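Local atomic coordinates of multiple antibiotic resistance protein MarR (Escherichia coli, PDB entry 1JGS), a protein that represses the marRAB operon, which is involved in activating antibiotic-resistance and oxidative-stress genes, by binding the marO operator as a winged-helix DNA-binding protein. Residues 35-40 against 68-72; 76-81 against 92-98. All coordinates share one frame. Residues are numbered along the deposited sequence.

How the contacts relate
After helix 8-27 the chain enters helix 34-46, and contact 1 closes when the chain, having passed through helix 51-58, returns to it along helix 62-74. Contact 2 opens only after that: residues 76-81 leave helix 62-74, the hairpin turns, and 92-98 come back beside them. The two contacts therefore lie in series, neither nested nor crossed, with centres about 10 Å apart. They meet directly. Leu72 O lies 3.0 Å from Trp77 N, a probable hydrogen bond, Leu40 CD2 packs 3.4 Å from Leu94 CD2, and Gln36 OE1 is 3.5 Å from Trp77 CZ3. Together they tie the helices of the winged helix-turn-helix domain to its wing and to the start of helix 96-118.

Contact 1 of 2, residues 35-40 against 68-72; sequences AQFKVL and MLDRL. With SAL (2-hydroxybenzoic acid), chain C.
Both segments are regular alpha helix, with backbone bonds Val39 N to Ala35 O (3.0 Å) and Leu72 N to Met68 O (2.9 Å). Their axes cross almost perpendicularly, at -87°, with a closest approach of 10.9 Å; the CA atoms of Gln36 and Met68 are 7.3 Å apart, those of Val39 and Leu69 8.5 Å. No hydrogen bond links 35-40 to 68-72, so side-chain packing carries the contact, burying 328 Å² in total.

Apolar packing centres on Val39 (chi1 t), whose CG1 reaches Leu72 CD1 at 3.5 Å and Leu69 CD2 at 4.4 Å while its CG2 meets Met68 CG at 3.9 Å. Met68, in the t, p, p rotamer, lays its thioether against the other helix: CE is 3.6 Å from Ala35 CB, and SD 3.6 Å from Gln36 CG. Leu72 CD2 touches Gln36 CG at 4.0 Å.

At the open end of this crossing sits a salicylate (chain C). Gln36 NE2 donates to its O1' (2.6 Å, 169°), Ala35 CB lies 3.2 Å from its C5, and Met68 CE is 3.6 Å from its C1; Thr33 and Ala64 complete the pocket.

Helices 51-58 and 62-74 form the helix-turn-helix of this MarR-type winged-helix domain, 62-74 being the recognition helix by family, and helix 34-46 packs across the latter. Helix 51-58 packs on Val39 and Leu69, helix 96-118 on Phe37 and Leu40, and Val78 of strand 78-82 on Leu40 and Leu72.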
# COMPACT_ATOMS: atom_id res chain seq x y z
N ALA A 35 4.42 9.92 1.49
CA ALA A 35 3.01 10.17 1.23
C ALA A 35 2.81 11.40 0.34
O ALA A 35 1.99 11.36 -0.58
CB ALA A 35 2.24 10.34 2.54
N GLN A 36 3.55 12.48 0.60
CA GLN A 36 3.44 13.68 -0.23
C GLN A 36 3.86 13.34 -1.66
O GLN A 36 3.22 13.77 -2.62
CB GLN A 36 4.34 14.81 0.30
CG GLN A 36 3.83 15.51 1.56
CD GLN A 36 4.85 16.47 2.17
OE1 GLN A 36 5.81 16.89 1.52
NE2 GLN A 36 4.64 16.83 3.42
N PHE A 37 4.92 12.55 -1.79
CA PHE A 37 5.41 12.15 -3.12
C PHE A 37 4.34 11.36 -3.88
O PHE A 37 4.07 11.62 -5.06
CB PHE A 37 6.69 11.33 -2.99
CG PHE A 37 7.26 10.89 -4.31
CD1 PHE A 37 7.42 11.81 -5.35
CD2 PHE A 37 7.65 9.58 -4.50
CE1 PHE A 37 7.97 11.42 -6.57
CE2 PHE A 37 8.20 9.18 -5.73
CZ PHE A 37 8.36 10.11 -6.76
N LYS A 38 3.71 10.40 -3.20
CA LYS A 38 2.66 9.59 -3.80
C LYS A 38 1.50 10.48 -4.26
O LYS A 38 1.00 10.35 -5.38
CB LYS A 38 2.15 8.56 -2.78
CG LYS A 38 3.20 7.56 -2.31
CD LYS A 38 2.65 6.67 -1.19
CE LYS A 38 3.66 5.62 -0.75
NZ LYS A 38 3.94 4.61 -1.82
N VAL A 39 1.06 11.39 -3.39
CA VAL A 39 -0.02 12.29 -3.78
C VAL A 39 0.35 13.10 -5.01
O VAL A 39 -0.51 13.37 -5.85
CB VAL A 39 -0.40 13.26 -2.63
CG1 VAL A 39 -1.28 14.38 -3.15
CG2 VAL A 39 -1.12 12.48 -1.53
N LEU A 40 1.61 13.50 -5.15
CA LEU A 40 2.03 14.27 -6.32
C LEU A 40 2.03 13.42 -7.60
O LEU A 40 1.57 13.86 -8.66
CB LEU A 40 3.44 14.87 -6.15
CG LEU A 40 3.72 16.03 -5.18
CD1 LEU A 40 5.18 16.47 -5.37
CD2 LEU A 40 2.79 17.18 -5.43
N MET A 68 -3.31 17.22 3.96
CA MET A 68 -2.22 16.93 3.04
C MET A 68 -2.23 17.91 1.86
O MET A 68 -1.21 18.49 1.49
CB MET A 68 -2.36 15.50 2.50
CG MET A 68 -1.52 15.20 1.27
SD MET A 68 0.23 15.18 1.63
CE MET A 68 0.44 13.40 2.05
N LEU A 69 -3.41 18.09 1.26
CA LEU A 69 -3.51 18.99 0.12
C LEU A 69 -3.15 20.42 0.54
O LEU A 69 -2.46 21.14 -0.20
CB LEU A 69 -4.92 18.91 -0.48
CG LEU A 69 -5.24 17.60 -1.25
CD1 LEU A 69 -6.69 17.61 -1.71
CD2 LEU A 69 -4.34 17.48 -2.49
N ASP A 70 -3.57 20.82 1.74
CA ASP A 70 -3.25 22.16 2.23
C ASP A 70 -1.75 22.28 2.44
O ASP A 70 -1.17 23.30 2.11
CB ASP A 70 -3.99 22.47 3.54
CG ASP A 70 -5.41 23.00 3.32
OD1 ASP A 70 -5.82 23.24 2.16
OD2 ASP A 70 -6.13 23.17 4.33
N ARG A 71 -1.12 21.26 3.00
CA ARG A 71 0.32 21.34 3.20
C ARG A 71 1.01 21.47 1.84
O ARG A 71 1.94 22.25 1.67
CB ARG A 71 0.85 20.10 3.93
CG ARG A 71 2.37 20.03 4.08
CD ARG A 71 2.95 21.31 4.70
NE ARG A 71 2.41 21.60 6.04
CZ ARG A 71 2.72 20.91 7.13
NH1 ARG A 71 3.56 19.88 7.06
NH2 ARG A 71 2.20 21.25 8.31
N LEU A 72 0.54 20.71 0.85
CA LEU A 72 1.16 20.77 -0.48
C LEU A 72 0.99 22.15 -1.12
O LEU A 72 1.88 22.61 -1.84
CB LEU A 72 0.58 19.67 -1.37
CG LEU A 72 1.06 18.26 -0.96
CD1 LEU A 72 0.35 17.16 -1.71
CD2 LEU A 72 2.55 18.20 -1.18
C1' SAL C . 1.48 15.57 5.34
O1' SAL C . 2.65 16.08 4.97
O2' SAL C . 0.48 16.31 5.56
C1 SAL C . 1.45 14.09 5.46
C2 SAL C . 0.21 13.41 5.85
C3 SAL C . 0.16 11.99 5.98
C4 SAL C . 1.31 11.21 5.73
C5 SAL C . 2.65 11.94 5.31
C6 SAL C . 2.63 13.33 5.20
O2 SAL C . -0.96 14.09 6.12

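Contact 2 of 2, residues 76-81 against 92-98; sequences GWVERL and VKLTTGG. With SAL (2-hydroxybenzoic acid), chain B.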
# COMPACT_ATOMS: atom_id res chain seq x y z
N GLY A 76 3.73 25.16 -2.22
CA GLY A 76 3.67 25.66 -3.59
C GLY A 76 3.74 24.56 -4.65
O GLY A 76 4.08 24.82 -5.80
N TRP A 77 3.42 23.33 -4.26
CA TRP A 77 3.49 22.23 -5.21
C TRP A 77 2.16 21.89 -5.85
O TRP A 77 2.13 21.25 -6.90
CB TRP A 77 4.05 20.98 -4.53
CG TRP A 77 5.44 21.12 -4.02
CD1 TRP A 77 6.35 22.08 -4.35
CD2 TRP A 77 6.09 20.28 -3.06
NE1 TRP A 77 7.52 21.90 -3.66
CE2 TRP A 77 7.39 20.80 -2.85
CE3 TRP A 77 5.70 19.14 -2.35
CZ2 TRP A 77 8.30 20.22 -1.97
CZ3 TRP A 77 6.61 18.56 -1.46
CH2 TRP A 77 7.90 19.10 -1.28
N VAL A 78 1.06 22.32 -5.24
CA VAL A 78 -0.27 22.01 -5.75
C VAL A 78 -1.16 23.25 -5.75
O VAL A 78 -0.97 24.14 -4.93
CB VAL A 78 -0.92 20.90 -4.89
CG1 VAL A 78 -2.38 20.73 -5.25
CG2 VAL A 78 -0.16 19.59 -5.07
N GLU A 79 -2.11 23.30 -6.67
CA GLU A 79 -3.04 24.42 -6.72
C GLU A 79 -4.42 23.89 -7.07
O GLU A 79 -4.55 22.84 -7.71
CB GLU A 79 -2.59 25.48 -7.74
CG GLU A 79 -2.81 25.16 -9.20
CD GLU A 79 -2.17 26.21 -10.11
OE1 GLU A 79 -0.94 26.38 -10.03
OE2 GLU A 79 -2.87 26.88 -10.90
N ARG A 80 -5.43 24.63 -6.62
CA ARG A 80 -6.83 24.28 -6.82
C ARG A 80 -7.52 25.15 -7.86
O ARG A 80 -7.37 26.37 -7.88
CB ARG A 80 -7.56 24.44 -5.49
CG ARG A 80 -8.37 23.26 -5.06
CD ARG A 80 -8.88 23.52 -3.68
NE ARG A 80 -7.76 23.84 -2.81
CZ ARG A 80 -7.33 23.08 -1.81
NH1 ARG A 80 -7.94 21.94 -1.53
NH2 ARG A 80 -6.28 23.46 -1.09
N LEU A 81 -8.29 24.51 -8.74
CA LEU A 81 -9.03 25.26 -9.75
C LEU A 81 -10.47 24.77 -9.75
O LEU A 81 -10.76 23.68 -9.26
CB LEU A 81 -8.41 25.08 -11.14
CG LEU A 81 -8.44 23.66 -11.70
CD1 LEU A 81 -8.58 23.72 -13.21
CD2 LEU A 81 -7.15 22.93 -11.30
N VAL A 92 -7.58 19.62 -8.37
CA VAL A 92 -6.28 20.00 -7.87
C VAL A 92 -5.32 19.51 -8.92
O VAL A 92 -5.51 18.43 -9.49
CB VAL A 92 -5.95 19.34 -6.51
CG1 VAL A 92 -6.92 19.85 -5.42
CG2 VAL A 92 -6.03 17.82 -6.64
N LYS A 93 -4.32 20.33 -9.22
CA LYS A 93 -3.31 19.96 -10.19
C LYS A 93 -2.00 20.47 -9.62
O LYS A 93 -1.99 21.28 -8.68
CB LYS A 93 -3.60 20.64 -11.53
CG LYS A 93 -3.41 22.15 -11.53
CD LYS A 93 -3.93 22.75 -12.81
CE LYS A 93 -2.92 23.68 -13.43
NZ LYS A 93 -1.65 22.97 -13.78
N LEU A 94 -0.90 20.00 -10.19
CA LEU A 94 0.40 20.43 -9.73
C LEU A 94 0.75 21.79 -10.30
O LEU A 94 0.34 22.12 -11.41
CB LEU A 94 1.47 19.44 -10.16
CG LEU A 94 1.32 17.97 -9.73
CD1 LEU A 94 2.65 17.27 -9.99
CD2 LEU A 94 0.94 17.88 -8.22
N THR A 95 1.48 22.58 -9.54
CA THR A 95 1.93 23.87 -10.03
C THR A 95 3.22 23.50 -10.78
O THR A 95 3.70 22.37 -10.65
CB THR A 95 2.25 24.81 -8.87
OG1 THR A 95 3.22 24.18 -8.01
CG2 THR A 95 1.00 25.12 -8.06
N THR A 96 3.79 24.43 -11.54
CA THR A 96 5.02 24.14 -12.29
C THR A 96 6.11 23.62 -11.35
O THR A 96 6.73 22.60 -11.62
CB THR A 96 5.60 25.39 -13.00
OG1 THR A 96 4.60 25.97 -13.84
CG2 THR A 96 6.81 25.00 -13.86
N GLY A 97 6.33 24.33 -10.25
CA GLY A 97 7.32 23.88 -9.30
C GLY A 97 6.99 22.50 -8.76
O GLY A 97 7.88 21.64 -8.64
N GLY A 98 5.72 22.27 -8.42
CA GLY A 98 5.31 20.98 -7.91
C GLY A 98 5.68 19.90 -8.91
O GLY A 98 6.19 18.84 -8.53
C1' SAL B . -10.46 20.07 -0.70
O1' SAL B . -10.69 21.17 -1.40
O2' SAL B . -9.40 19.92 -0.08
C1 SAL B . -11.53 19.05 -0.70
C2 SAL B . -11.37 17.81 0.04
C3 SAL B . -12.38 16.82 0.05
C4 SAL B . -13.56 17.00 -0.65
C5 SAL B . -13.77 18.34 -1.46
C6 SAL B . -12.75 19.28 -1.44
O2 SAL B . -10.25 17.53 0.76
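The base of the antiparallel hairpin 78-82/90-94 forms this contact, together with Gly76 and Trp77 before it and the N-terminus of helix 96-118 after it. Glu79 and Lys93 are a hydrogen-bonded pair, with Glu79 N to Lys93 O and Lys93 N to Glu79 O both 2.9 Å. Non-hydrogen-bonded pairs flank it: Val78 with Leu94 (CA-CA 4.3 Å) and Arg80 with Val92 (CA-CA 4.4 Å). The short strand axes diverge from antiparallel, at 143°. On the face bearing Glu79 and Lys93, their CG atoms are 3.9 Å apart; on the face of Arg80 and Val92, Arg80 CG packs 3.7 Å from Val92 CG1.

This hairpin is the wing of the MarR-type winged helix-turn-helix fold. Its Val78, Val92 and Leu94 pack on helix 34-46, joining wing to helical core. Arg80 NH1 gives a weak hydrogen bond to O1' of a second salicylate (chain B), distinct from the one bound by Gln36 (2.9 Å, 128°); Thr66 also binds it.

Just beyond the strand ends, Thr95 N donates to Trp77 O (3.0 Å, 166°). Gly76, at positive phi (74°), ends helix 62-74 in a Schellman motif, and its O accepts a very short bond from Thr95 OG1 (2.5 Å). The same OG1 accepts from Gly98 N (3.2 Å), N-capping helix 96-118. Gly98 CA approaches Trp77 O to 3.3 Å in a CA-H...O contact (167°); an ideal CB there would fall 1.8 Å from that oxygen, a clash.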